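Local coordinates for protein glutathione S-transferase (Natrialba magadii ATCC 43099, PDB 6GZF) that probably acts as a glutathione transferase of the Xi class, the class of the glutathionyl-hydroquinone reductases, at residues A47-E52 with T140-I145; W66-L71 with A285-M290; R229-D234 with E238-M243; H296-H301 with R308-G313. One frame throughout, in Å; residues are numbered along the deposited sequence.

Contact 1. Residues A47-E52 with T140-I145; sequences ARFQPE and TEEDTI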
loop_
_atom_site.group_PDB
_atom_site.type_symbol
_atom_site.label_atom_id
_atom_site.label_comp_id
_atom_site.label_asym_id
_atom_site.label_seq_id
_atom_site.Cartn_x
_atom_site.Cartn_y
_atom_site.Cartn_z
ATOM N N ALA A 47 37.920 31.089 -5.585
ATOM C CA ALA A 47 37.309 29.764 -5.631
ATOM C C ALA A 47 37.580 29.034 -6.943
ATOM O O ALA A 47 37.759 29.653 -7.993
ATOM C CB ALA A 47 35.810 29.867 -5.390
ATOM N N ARG A 48 37.605 27.708 -6.861
ATOM C CA ARG A 48 37.840 26.848 -8.013
ATOM C C ARG A 48 36.666 26.887 -8.987
ATOM O O ARG A 48 36.823 27.261 -10.149
ATOM C CB ARG A 48 38.099 25.415 -7.544
ATOM C CG ARG A 48 38.319 24.398 -8.647
ATOM C CD ARG A 48 38.635 23.040 -8.040
ATOM N NE ARG A 48 38.584 21.959 -9.018
ATOM C CZ ARG A 48 38.732 20.675 -8.712
ATOM N NH1 ARG A 48 38.670 19.751 -9.661
ATOM N NH2 ARG A 48 38.938 20.313 -7.452
ATOM N N PHE A 49 35.490 26.500 -8.503
ATOM C CA PHE A 49 34.283 26.537 -9.319
ATOM C C PHE A 49 33.506 27.826 -9.080
ATOM O O PHE A 49 32.724 27.925 -8.136
ATOM C CB PHE A 49 33.391 25.329 -9.028
ATOM C CG PHE A 49 34.078 24.009 -9.222
ATOM C CD1 PHE A 49 34.169 23.439 -10.481
ATOM C CD2 PHE A 49 34.623 23.331 -8.143
ATOM C CE1 PHE A 49 34.798 22.222 -10.661
ATOM C CE2 PHE A 49 35.251 22.112 -8.317
ATOM C CZ PHE A 49 35.339 21.558 -9.578
ATOM N N GLN A 50 33.736 28.812 -9.938
ATOM C CA GLN A 50 33.009 30.072 -9.864
ATOM C C GLN A 50 31.722 29.992 -10.678
ATOM O O GLN A 50 31.666 29.290 -11.688
ATOM C CB GLN A 50 33.886 31.227 -10.354
ATOM C CG GLN A 50 34.533 32.016 -9.231
ATOM C CD GLN A 50 35.839 32.666 -9.642
ATOM O OE1 GLN A 50 35.895 33.870 -9.890
ATOM N NE2 GLN A 50 36.900 31.870 -9.710
ATOM N N PRO A 51 30.677 30.707 -10.234
ATOM C CA PRO A 51 29.392 30.699 -10.941
ATOM C C PRO A 51 29.447 31.416 -12.288
ATOM O O PRO A 51 29.672 32.626 -12.338
ATOM C CB PRO A 51 28.455 31.430 -9.972
ATOM C CG PRO A 51 29.354 32.293 -9.159
ATOM C CD PRO A 51 30.628 31.518 -9.005
ATOM N N GLU A 52 29.248 30.667 -13.368
ATOM C CA GLU A 52 29.173 31.252 -14.703
ATOM C C GLU A 52 27.778 31.068 -15.295
ATOM O O GLU A 52 26.933 30.385 -14.717
ATOM C CB GLU A 52 30.229 30.641 -15.626
ATOM C CG GLU A 52 31.661 30.959 -15.227
ATOM C CD GLU A 52 32.672 30.456 -16.239
ATOM O OE1 GLU A 52 33.800 30.103 -15.835
ATOM O OE2 GLU A 52 32.339 30.418 -17.442
ATOM N N THR A 140 31.292 21.719 -17.165
ATOM C CA THR A 140 31.683 21.467 -18.547
ATOM C C THR A 140 33.098 21.955 -18.848
ATOM O O THR A 140 33.672 21.610 -19.882
ATOM C CB THR A 140 30.706 22.133 -19.534
ATOM O OG1 THR A 140 30.505 23.501 -19.162
ATOM C CG2 THR A 140 29.366 21.412 -19.522
ATOM N N GLU A 141 33.660 22.751 -17.945
ATOM C CA GLU A 141 35.002 23.287 -18.147
ATOM C C GLU A 141 36.071 22.305 -17.673
ATOM O O GLU A 141 36.993 21.976 -18.419
ATOM C CB GLU A 141 35.161 24.628 -17.427
ATOM C CG GLU A 141 36.440 25.368 -17.782
ATOM C CD GLU A 141 36.209 26.487 -18.781
ATOM O OE1 GLU A 141 35.269 27.285 -18.577
ATOM O OE2 GLU A 141 36.963 26.567 -19.774
ATOM N N GLU A 142 35.944 21.837 -16.435
ATOM C CA GLU A 142 36.877 20.853 -15.894
ATOM C C GLU A 142 36.470 19.438 -16.287
ATOM O O GLU A 142 37.220 18.486 -16.068
ATOM C CB GLU A 142 36.969 20.965 -14.371
ATOM C CG GLU A 142 38.172 21.749 -13.875
ATOM C CD GLU A 142 38.482 21.475 -12.416
ATOM O OE1 GLU A 142 38.414 20.297 -12.004
ATOM O OE2 GLU A 142 38.794 22.437 -11.681
ATOM N N ASP A 143 35.276 19.316 -16.866
ATOM C CA ASP A 143 34.745 18.037 -17.335
ATOM C C ASP A 143 34.720 16.996 -16.218
ATOM O O ASP A 143 35.347 15.942 -16.325
ATOM C CB ASP A 143 35.563 17.522 -18.524
ATOM C CG ASP A 143 34.862 16.407 -19.275
ATOM O OD1 ASP A 143 33.618 16.454 -19.385
ATOM O OD2 ASP A 143 35.554 15.485 -19.756
ATOM N N THR A 144 33.990 17.301 -15.148
ATOM C CA THR A 144 33.910 16.412 -13.994
ATOM C C THR A 144 32.698 16.729 -13.121
ATOM O O THR A 144 32.006 17.724 -13.340
ATOM C CB THR A 144 35.184 16.496 -13.131
ATOM O OG1 THR A 144 35.128 15.511 -12.090
ATOM C CG2 THR A 144 35.318 17.880 -12.512
ATOM N N ILE A 145 32.449 15.878 -12.130
ATOM C CA ILE A 145 31.340 16.082 -11.205
ATOM C C ILE A 145 31.700 17.087 -10.117
ATOM O O ILE A 145 32.633 16.867 -9.344
ATOM C CB ILE A 145 30.907 14.765 -10.530
ATOM C CG1 ILE A 145 30.529 13.718 -11.577
ATOM C CG2 ILE A 145 29.747 15.012 -9.580
ATOM C CD1 ILE A 145 30.196 12.362 -10.990
#

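Contact 2. Residues W66-L71 with A285-M290; sequences WAHRTL and AETVEM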
loop_
_atom_site.group_PDB
_atom_site.type_symbol
_atom_site.label_atom_id
_atom_site.label_comp_id
_atom_site.label_asym_id
_atom_site.label_seq_id
_atom_site.Cartn_x
_atom_site.Cartn_y
_atom_site.Cartn_z
ATOM N N TRP A 66 15.111 13.683 -4.316
ATOM C CA TRP A 66 16.365 14.355 -4.012
ATOM C C TRP A 66 16.779 15.222 -5.194
ATOM O O TRP A 66 17.169 16.378 -5.026
ATOM C CB TRP A 66 17.445 13.331 -3.667
ATOM C CG TRP A 66 16.973 12.353 -2.639
ATOM C CD1 TRP A 66 16.443 11.116 -2.865
ATOM C CD2 TRP A 66 16.950 12.545 -1.220
ATOM N NE1 TRP A 66 16.107 10.520 -1.674
ATOM C CE2 TRP A 66 16.407 11.377 -0.649
ATOM C CE3 TRP A 66 17.343 13.588 -0.376
ATOM C CZ2 TRP A 66 16.245 11.226 0.726
ATOM C CZ3 TRP A 66 17.184 13.434 0.989
ATOM C CH2 TRP A 66 16.642 12.261 1.527
ATOM N N ALA A 67 16.673 14.662 -6.395
ATOM C CA ALA A 67 16.934 15.418 -7.613
ATOM C C ALA A 67 15.880 16.505 -7.797
ATOM O O ALA A 67 16.181 17.601 -8.268
ATOM C CB ALA A 67 16.964 14.493 -8.818
ATOM N N HIS A 68 14.647 16.190 -7.408
ATOM C CA HIS A 68 13.526 17.119 -7.530
ATOM C C HIS A 68 13.765 18.394 -6.724
ATOM O O HIS A 68 13.270 19.464 -7.079
ATOM C CB HIS A 68 12.226 16.446 -7.078
ATOM C CG HIS A 68 10.994 17.246 -7.365
ATOM N ND1 HIS A 68 9.799 17.031 -6.713
ATOM C CD2 HIS A 68 10.769 18.256 -8.238
ATOM C CE1 HIS A 68 8.892 17.876 -7.167
ATOM N NE2 HIS A 68 9.454 18.631 -8.094
ATOM N N ARG A 69 14.526 18.271 -5.641
ATOM C CA ARG A 69 14.885 19.418 -4.815
ATOM C C ARG A 69 15.650 20.459 -5.624
ATOM O O ARG A 69 15.403 21.658 -5.501
ATOM C CB ARG A 69 15.714 18.972 -3.607
ATOM C CG ARG A 69 14.925 18.909 -2.309
ATOM C CD ARG A 69 15.273 17.672 -1.493
ATOM N NE ARG A 69 16.570 17.777 -0.831
ATOM C CZ ARG A 69 16.831 17.278 0.374
ATOM N NH1 ARG A 69 15.882 16.644 1.048
ATOM N NH2 ARG A 69 18.039 17.414 0.904
ATOM N N THR A 70 16.576 19.991 -6.455
ATOM C CA THR A 70 17.369 20.876 -7.300
ATOM C C THR A 70 16.509 21.529 -8.379
ATOM O O THR A 70 16.727 22.683 -8.744
ATOM C CB THR A 70 18.531 20.122 -7.972
ATOM O OG1 THR A 70 18.008 19.156 -8.894
ATOM C CG2 THR A 70 19.378 19.412 -6.928
ATOM N N LEU A 71 15.528 20.784 -8.881
ATOM C CA LEU A 71 14.649 21.278 -9.936
ATOM C C LEU A 71 13.725 22.384 -9.437
ATOM O O LEU A 71 13.521 23.387 -10.123
ATOM C CB LEU A 71 13.821 20.132 -10.521
ATOM C CG LEU A 71 14.589 19.088 -11.334
ATOM C CD1 LEU A 71 13.630 18.087 -11.959
ATOM C CD2 LEU A 71 15.439 19.760 -12.402
ATOM N N ALA A 285 4.739 23.559 -10.296
ATOM C CA ALA A 285 3.861 22.543 -10.875
ATOM C C ALA A 285 4.483 21.831 -12.078
ATOM O O ALA A 285 4.274 20.633 -12.272
ATOM C CB ALA A 285 2.532 23.169 -11.271
ATOM N N GLU A 286 5.250 22.568 -12.875
ATOM C CA GLU A 286 5.859 22.008 -14.078
ATOM C C GLU A 286 7.083 21.152 -13.761
ATOM O O GLU A 286 7.642 20.506 -14.648
ATOM C CB GLU A 286 6.243 23.123 -15.055
ATOM C CG GLU A 286 5.062 23.787 -15.749
ATOM C CD GLU A 286 4.272 24.700 -14.830
ATOM O OE1 GLU A 286 4.885 25.320 -13.937
ATOM O OE2 GLU A 286 3.039 24.796 -15.002
ATOM N N THR A 287 7.495 21.148 -12.498
ATOM C CA THR A 287 8.629 20.336 -12.071
ATOM C C THR A 287 8.152 19.013 -11.488
ATOM O O THR A 287 8.955 18.186 -11.055
ATOM C CB THR A 287 9.489 21.067 -11.027
ATOM O OG1 THR A 287 8.875 20.958 -9.737
ATOM C CG2 THR A 287 9.645 22.531 -11.396
ATOM N N VAL A 288 6.837 18.820 -11.479
ATOM C CA VAL A 288 6.246 17.596 -10.953
ATOM C C VAL A 288 5.762 16.693 -12.083
ATOM O O VAL A 288 4.769 16.990 -12.748
ATOM C CB VAL A 288 5.068 17.898 -10.009
ATOM C CG1 VAL A 288 4.670 16.645 -9.247
ATOM C CG2 VAL A 288 5.437 19.010 -9.042
ATOM N N GLU A 289 6.476 15.594 -12.300
ATOM C CA GLU A 289 6.093 14.614 -13.309
ATOM C C GLU A 289 5.654 13.314 -12.646
ATOM O O GLU A 289 6.459 12.402 -12.456
ATOM C CB GLU A 289 7.248 14.355 -14.275
ATOM C CG GLU A 289 7.546 15.512 -15.212
ATOM C CD GLU A 289 6.489 15.678 -16.285
ATOM O OE1 GLU A 289 5.814 14.680 -16.612
ATOM O OE2 GLU A 289 6.335 16.804 -16.801
ATOM N N MET A 290 4.373 13.240 -12.298
ATOM C CA MET A 290 3.828 12.095 -11.576
ATOM C C MET A 290 3.958 10.802 -12.374
ATOM O O MET A 290 4.153 9.729 -11.803
ATOM C CB MET A 290 2.362 12.342 -11.219
ATOM C CG MET A 290 1.818 11.396 -10.163
ATOM S SD MET A 290 2.656 11.602 -8.580
ATOM C CE MET A 290 2.002 13.184 -8.054
#

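Contact 3. Residues R229-D234 with E238-M243; sequences RYLAGD and EADIAM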
loop_
_atom_site.group_PDB
_atom_site.type_symbol
_atom_site.label_atom_id
_atom_site.label_comp_id
_atom_site.label_asym_id
_atom_site.label_seq_id
_atom_site.Cartn_x
_atom_site.Cartn_y
_atom_site.Cartn_z
ATOM N N ARG A 229 2.365 29.924 7.978
ATOM C CA ARG A 229 2.159 29.471 6.605
ATOM C C ARG A 229 3.210 28.466 6.147
ATOM O O ARG A 229 2.878 27.448 5.539
ATOM C CB ARG A 229 2.140 30.664 5.647
ATOM C CG ARG A 229 1.941 30.262 4.196
ATOM C CD ARG A 229 1.695 31.459 3.298
ATOM N NE ARG A 229 1.384 31.042 1.933
ATOM C CZ ARG A 229 0.912 31.851 0.991
ATOM N NH1 ARG A 229 0.692 33.130 1.260
ATOM N NH2 ARG A 229 0.657 31.380 -0.222
ATOM N N TYR A 230 4.474 28.749 6.438
ATOM C CA TYR A 230 5.556 27.872 6.013
ATOM C C TYR A 230 6.300 27.287 7.211
ATOM O O TYR A 230 6.020 27.642 8.358
ATOM C CB TYR A 230 6.518 28.626 5.094
ATOM C CG TYR A 230 5.839 29.225 3.880
ATOM C CD1 TYR A 230 5.252 28.412 2.919
ATOM C CD2 TYR A 230 5.782 30.600 3.698
ATOM C CE1 TYR A 230 4.627 28.954 1.810
ATOM C CE2 TYR A 230 5.161 31.151 2.592
ATOM C CZ TYR A 230 4.585 30.323 1.651
ATOM O OH TYR A 230 3.966 30.867 0.548
ATOM N N LEU A 231 7.239 26.385 6.939
ATOM C CA LEU A 231 7.955 25.672 7.994
ATOM C C LEU A 231 8.772 26.612 8.874
ATOM O O LEU A 231 8.726 26.520 10.100
ATOM C CB LEU A 231 8.861 24.599 7.387
ATOM C CG LEU A 231 8.133 23.424 6.732
ATOM C CD1 LEU A 231 9.125 22.430 6.153
ATOM C CD2 LEU A 231 7.213 22.746 7.732
ATOM N N ALA A 232 9.518 27.515 8.246
ATOM C CA ALA A 232 10.262 28.526 8.987
ATOM C C ALA A 232 9.352 29.703 9.322
ATOM O O ALA A 232 9.791 30.700 9.894
ATOM C CB ALA A 232 11.475 28.992 8.198
ATOM N N GLY A 233 8.082 29.580 8.949
ATOM C CA GLY A 233 7.078 30.556 9.323
ATOM C C GLY A 233 6.643 31.491 8.213
ATOM O O GLY A 233 5.855 31.122 7.341
ATOM N N ASP A 234 7.170 32.709 8.250
ATOM C CA ASP A 234 6.700 33.793 7.395
ATOM C C ASP A 234 7.065 33.629 5.921
ATOM O O ASP A 234 6.339 34.098 5.044
ATOM C CB ASP A 234 7.254 35.123 7.911
ATOM C CG ASP A 234 6.507 36.321 7.361
ATOM O OD1 ASP A 234 5.276 36.218 7.168
ATOM O OD2 ASP A 234 7.147 37.367 7.123
ATOM N N GLU A 238 14.265 26.826 1.772
ATOM C CA GLU A 238 14.746 25.511 1.361
ATOM C C GLU A 238 14.116 24.407 2.198
ATOM O O GLU A 238 13.960 23.277 1.735
ATOM C CB GLU A 238 16.268 25.429 1.476
ATOM C CG GLU A 238 17.034 26.406 0.605
ATOM C CD GLU A 238 18.534 26.186 0.683
ATOM O OE1 GLU A 238 18.955 25.201 1.326
ATOM O OE2 GLU A 238 19.291 26.991 0.103
ATOM N N ALA A 239 13.768 24.742 3.437
ATOM C CA ALA A 239 13.154 23.792 4.357
ATOM C C ALA A 239 11.846 23.254 3.791
ATOM O O ALA A 239 11.507 22.086 3.985
ATOM C CB ALA A 239 12.918 24.445 5.710
ATOM N N ASP A 240 11.117 24.113 3.086
ATOM C CA ASP A 240 9.851 23.724 2.480
ATOM C C ASP A 240 10.070 22.836 1.259
ATOM O O ASP A 240 9.271 21.944 0.984
ATOM C CB ASP A 240 9.042 24.962 2.089
ATOM C CG ASP A 240 8.840 25.915 3.251
ATOM O OD1 ASP A 240 9.701 26.796 3.455
ATOM O OD2 ASP A 240 7.824 25.778 3.965
ATOM N N ILE A 241 11.155 23.088 0.533
ATOM C CA ILE A 241 11.476 22.313 -0.661
ATOM C C ILE A 241 11.832 20.872 -0.298
ATOM O O ILE A 241 11.444 19.932 -0.994
ATOM C CB ILE A 241 12.639 22.950 -1.449
ATOM C CG1 ILE A 241 12.289 24.389 -1.837
ATOM C CG2 ILE A 241 12.963 22.131 -2.691
ATOM C CD1 ILE A 241 13.304 25.043 -2.746
ATOM N N ALA A 242 12.567 20.705 0.798
ATOM C CA ALA A 242 12.930 19.379 1.284
ATOM C C ALA A 242 11.684 18.588 1.675
ATOM O O ALA A 242 11.547 17.415 1.328
ATOM C CB ALA A 242 13.881 19.490 2.464
ATOM N N MET A 243 10.777 19.245 2.390
ATOM C CA MET A 243 9.533 18.623 2.829
ATOM C C MET A 243 8.612 18.308 1.652
ATOM O O MET A 243 7.981 17.251 1.610
ATOM C CB MET A 243 8.811 19.534 3.826
ATOM C CG MET A 243 7.527 18.953 4.396
ATOM S SD MET A 243 7.819 17.587 5.532
ATOM C CE MET A 243 7.408 18.358 7.096
HETATM O O HOH W 1 9.950 28.117 5.495
#

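Contact 4. Residues H296-H301 with R308-G313; sequences HYYTTH and RIVARG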
loop_
_atom_site.group_PDB
_atom_site.type_symbol
_atom_site.label_atom_id
_atom_site.label_comp_id
_atom_site.label_asym_id
_atom_site.label_seq_id
_atom_site.Cartn_x
_atom_site.Cartn_y
_atom_site.Cartn_z
ATOM N N HIS A 296 8.528 4.774 -11.953
ATOM C CA HIS A 296 9.787 4.390 -11.329
ATOM C C HIS A 296 9.567 3.491 -10.119
ATOM O O HIS A 296 10.022 2.355 -10.090
ATOM C CB HIS A 296 10.581 5.630 -10.916
ATOM C CG HIS A 296 11.827 5.322 -10.145
ATOM N ND1 HIS A 296 13.002 4.926 -10.748
ATOM C CD2 HIS A 296 12.082 5.358 -8.814
ATOM C CE1 HIS A 296 13.923 4.728 -9.824
ATOM N NE2 HIS A 296 13.393 4.983 -8.641
ATOM N N TYR A 297 8.853 3.997 -9.122
ATOM C CA TYR A 297 8.739 3.291 -7.853
ATOM C C TYR A 297 7.996 1.960 -7.952
ATOM O O TYR A 297 8.268 1.042 -7.181
ATOM C CB TYR A 297 8.063 4.189 -6.821
ATOM C CG TYR A 297 8.970 5.281 -6.309
ATOM C CD1 TYR A 297 9.170 6.443 -7.041
ATOM C CD2 TYR A 297 9.639 5.144 -5.100
ATOM C CE1 TYR A 297 10.004 7.440 -6.581
ATOM C CE2 TYR A 297 10.474 6.136 -4.631
ATOM C CZ TYR A 297 10.654 7.283 -5.375
ATOM O OH TYR A 297 11.486 8.275 -4.914
ATOM N N TYR A 298 7.074 1.845 -8.901
ATOM C CA TYR A 298 6.258 0.638 -8.996
ATOM C C TYR A 298 6.829 -0.432 -9.931
ATOM O O TYR A 298 6.428 -1.592 -9.851
ATOM C CB TYR A 298 4.833 0.993 -9.434
ATOM C CG TYR A 298 3.983 1.581 -8.326
ATOM C CD1 TYR A 298 3.458 0.771 -7.325
ATOM C CD2 TYR A 298 3.698 2.940 -8.283
ATOM C CE1 TYR A 298 2.682 1.300 -6.309
ATOM C CE2 TYR A 298 2.922 3.477 -7.272
ATOM C CZ TYR A 298 2.417 2.653 -6.289
ATOM O OH TYR A 298 1.644 3.181 -5.280
ATOM N N THR A 299 7.761 -0.059 -10.805
ATOM C CA THR A 299 8.303 -1.019 -11.771
ATOM C C THR A 299 9.821 -1.213 -11.689
ATOM O O THR A 299 10.372 -2.063 -12.385
ATOM C CB THR A 299 7.958 -0.613 -13.221
ATOM O OG1 THR A 299 8.779 0.491 -13.623
ATOM C CG2 THR A 299 6.491 -0.234 -13.347
ATOM N N THR A 300 10.492 -0.436 -10.843
ATOM C CA THR A 300 11.950 -0.503 -10.742
ATOM C C THR A 300 12.359 -1.292 -9.491
ATOM O O THR A 300 13.503 -1.732 -9.363
ATOM C CB THR A 300 12.564 0.938 -10.759
ATOM O OG1 THR A 300 12.745 1.359 -12.117
ATOM C CG2 THR A 300 13.902 1.035 -10.037
ATOM N N HIS A 301 11.402 -1.518 -8.596
ATOM C CA HIS A 301 11.659 -2.265 -7.365
ATOM C C HIS A 301 11.040 -3.666 -7.396
ATOM O O HIS A 301 9.887 -3.842 -7.005
ATOM C CB HIS A 301 11.122 -1.494 -6.157
ATOM C CG HIS A 301 11.724 -0.132 -5.988
ATOM N ND1 HIS A 301 11.242 0.784 -5.082
ATOM C CD2 HIS A 301 12.766 0.464 -6.613
ATOM C CE1 HIS A 301 11.964 1.891 -5.153
ATOM N NE2 HIS A 301 12.894 1.721 -6.073
ATOM N N ARG A 308 5.481 -5.583 -10.835
ATOM C CA ARG A 308 5.720 -4.249 -11.385
ATOM C C ARG A 308 4.448 -3.537 -11.843
ATOM O O ARG A 308 4.453 -2.810 -12.837
ATOM C CB ARG A 308 6.715 -4.337 -12.545
ATOM C CG ARG A 308 8.049 -4.954 -12.148
ATOM C CD ARG A 308 9.043 -4.959 -13.297
ATOM N NE ARG A 308 10.143 -5.888 -13.052
ATOM C CZ ARG A 308 11.431 -5.564 -13.121
ATOM N NH1 ARG A 308 11.792 -4.327 -13.428
ATOM N NH2 ARG A 308 12.359 -6.480 -12.881
ATOM N N ILE A 309 3.360 -3.750 -11.108
ATOM C CA ILE A 309 2.085 -3.123 -11.429
ATOM C C ILE A 309 2.016 -1.706 -10.869
ATOM O O ILE A 309 2.169 -1.499 -9.665
ATOM C CB ILE A 309 0.897 -3.939 -10.882
ATOM C CG1 ILE A 309 0.812 -5.294 -11.586
ATOM C CG2 ILE A 309 -0.404 -3.169 -11.059
ATOM C CD1 ILE A 309 0.697 -5.192 -13.090
ATOM N N VAL A 310 1.790 -0.734 -11.744
ATOM C CA VAL A 310 1.640 0.649 -11.316
ATOM C C VAL A 310 0.270 0.863 -10.685
ATOM O O VAL A 310 -0.750 0.839 -11.374
ATOM C CB VAL A 310 1.821 1.632 -12.488
ATOM C CG1 VAL A 310 1.588 3.059 -12.021
ATOM C CG2 VAL A 310 3.207 1.484 -13.094
ATOM N N ALA A 311 0.251 1.066 -9.371
ATOM C CA ALA A 311 -0.995 1.303 -8.653
ATOM C C ALA A 311 -1.642 2.604 -9.113
ATOM O O ALA A 311 -0.955 3.540 -9.522
ATOM C CB ALA A 311 -0.751 1.329 -7.153
ATOM N N ARG A 312 -2.967 2.656 -9.042
ATOM C CA ARG A 312 -3.717 3.809 -9.526
ATOM C C ARG A 312 -3.539 5.024 -8.623
ATOM O O ARG A 312 -3.190 6.109 -9.089
ATOM C CB ARG A 312 -5.200 3.459 -9.650
ATOM C CG ARG A 312 -6.086 4.627 -10.035
ATOM C CD ARG A 312 -7.496 4.157 -10.337
ATOM N NE ARG A 312 -8.360 5.252 -10.767
ATOM C CZ ARG A 312 -9.575 5.086 -11.278
ATOM N NH1 ARG A 312 -10.070 3.865 -11.431
ATOM N NH2 ARG A 312 -10.293 6.139 -11.641
ATOM N N GLY A 313 -3.783 4.841 -7.330
ATOM C CA GLY A 313 -3.647 5.923 -6.374
ATOM C C GLY A 313 -4.870 6.818 -6.332
ATOM O O GLY A 313 -5.779 6.672 -7.148
#

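Contact 1. Residues A47-E52 with T140-I145
Phe49 CZ lies over one face of the Arg48 guanidinium, toward its rim, 3.2 Å above the plane, and Arg48 CG in turn lies over one face of the Phe49 ring; the carboxylate of Glu142 meets the guanidinium at its edge. Carboxylate and guanidinium are nearly coplanar (13° between planes), the geometry of a side-on salt bridge. Arg48 NE gives a hydrogen bond to Glu142 OE2 at 2.7 Å, received on the syn side, slightly out of the carboxylate plane; the NH1 to OE1 arm is modelled too short for its length to be trusted. Arg48 reaches this far because its chain is extended, with CG opposite the backbone N (chi1 178°). The Phe49 ring also packs on Asp139. A serine in its place would probably leave one guanidinium face without its neighbour and let the arginine swing more freely. The contact joins the loop before strand 56-60 to the hairpin turn between strands 136-139 and 144-147, where Asp143 and Thr144 form a G1 beta bulge opposite Asp139. Arg48 thus balances the charge of Glu142, whereas Glu52 OE1 and Glu141 OE1, 4.2 Å apart, probably repel each other, moderated by Arg55, which pairs weakly with Glu52.

Contact 2. Residues W66-L71 with A285-M290
His68 and Thr287 form a buried polar contact between the thioredoxin-like N-terminal domain and the helical C-terminal domain, joining helix 65-77 to the 3-10 turn at 285-287. The evidence is a hydrogen bond from His68 NE2 to Thr287 OG1, 2.9 Å long with an N-H...O angle of 156°. The hydroxyl lies only 5° out of the imidazole plane, at the ring edge. Thr287 O is almost as near to NE2, but its angle is too poor for a bond. With CG opposite the backbone N (chi1 -171°), the His68 ring leaves its helix in the direction of the turn. OG1 is held in addition by Ile284 O, and the other ring nitrogen, ND1, is bonded to Arg249, which together should fix the ring's rotation. Apolar atoms border this link: Val288 CG2 is 4.1 Å from His68 CE1, and the CB atoms of Leu71 and Thr287 are 4.5 Å apart. A leucine here would probably leave the Thr287 hydroxyl and Arg249 without their shared mate inside the interface. The helix starts just after Cys64, the predicted nucleophile. Leu71 rests on Val60 of strand 56-60, Thr70 reaches Ile153 of helix 150-159, and His68 touches Thr245 of helix 238-247.

Contact 3. Residues R229-D234 with E238-M243
Leu231 meets helix 238-247 with its backbone N-H and with one branch of its side chain. Its CG lies opposite the carbonyl carbon (chi1 -68°), and CD1 is thrust against the helix, 3.7 Å from Met243 CB and 4.3 Å from Ala239 CB. Beyond that CB, Met243 CG lies anti to the backbone N and the chain bends at chi2 and chi3. The Asp240 and Leu231 side chains run antiparallel alongside each other, and Asp240 OD2 receives Leu231 N at 3.1 Å in a nearly straight bond (177°), on the syn side but tilted out of the carboxylate plane. Its other oxygen, OD1, is bonded to Thr237 N; with Thr237 OG1 weakly bonded to Ala239 N, this is consistent with the Thr-x-x-Asp N-capping box that GSTs keep at the start of this helix. Tyr274 OH is a further partner of OD2, so one oxygen ties together the loop and two helices. A water 2.8 Å from Ala232 N also approaches OD1, at a modelled distance too short to rely on. Tyr230 puts its CB 3.3 Å from Asp240 OD2, its ring plane steeply turned to the carboxylate, while Arg229 CG sits over the centre of one ring face. Tyr230 N bonds to Gly233 O, closing a turn whose backbone angles at Gly233 call for glycine.

Contact 4. Residues H296-H301 with R308-G313
Tyr298 lays one ring face on the backbone of 310-311, with Ala311 N 3.7 Å above the plane and over the ring centre. Ala311 CB reaches Tyr298 CE1 at 3.5 Å, and the ring gets there because its CG stands beside the backbone N (chi1 -77°). Next to it, Thr299 CG2 touches Val310 CG2 at 3.7 Å. Arg308 runs alongside the helix end: its CA lies 3.1 Å from Tyr298 O in a CA-H...O contact, and its NH1 bonds to Thr299 O at 2.9 Å. That bond is bent (130° at the hydrogen), and the oxygen lies 33° out of the guanidinium plane, although the donor is almost in line with the C=O. Behind this shell, Tyr298 OH is bonded to Asn252 O, Thr299 OG1 to Glu295 O, and Asn305 ND2 to both Tyr298 O and Ile309 O, which sets the return of the chain. The second subunit takes part as well: its Gln204 OE1 bonds to Val310 N, and its Tyr207 OH to Arg312 N. Segment 308-313 is thus folded back against the end of helix 290-299, which also carries Tyr297, predicted to lower the pKa of the active-site cysteine. A positive charge beside a carbonyl at the C-terminal end of a helix would probably be favoured by the helix dipole.

Contact 2 lies nearest the centre of the chain, about 8 Å away, and joins the thioredoxin-like domain to the C-terminal domain. Contact 3 is nested in the long loop that contact 2 closes; their centres are about 16 Å apart, and they touch where Arg69 O meets Ile241 CG2 at 3.8 Å. Helices 65-77 and 238-247 therefore pack as neighbours across the domain boundary. Contact 1, on the edge hairpin of the four-stranded sheet, and contact 4, at the end of helix 290-299, have centres about 37 Å apart on opposite sides of the chain centre. Contact 1 comes first and crosses contact 2 along the chain, whereas contact 4 follows all the others and alone meets the second subunit.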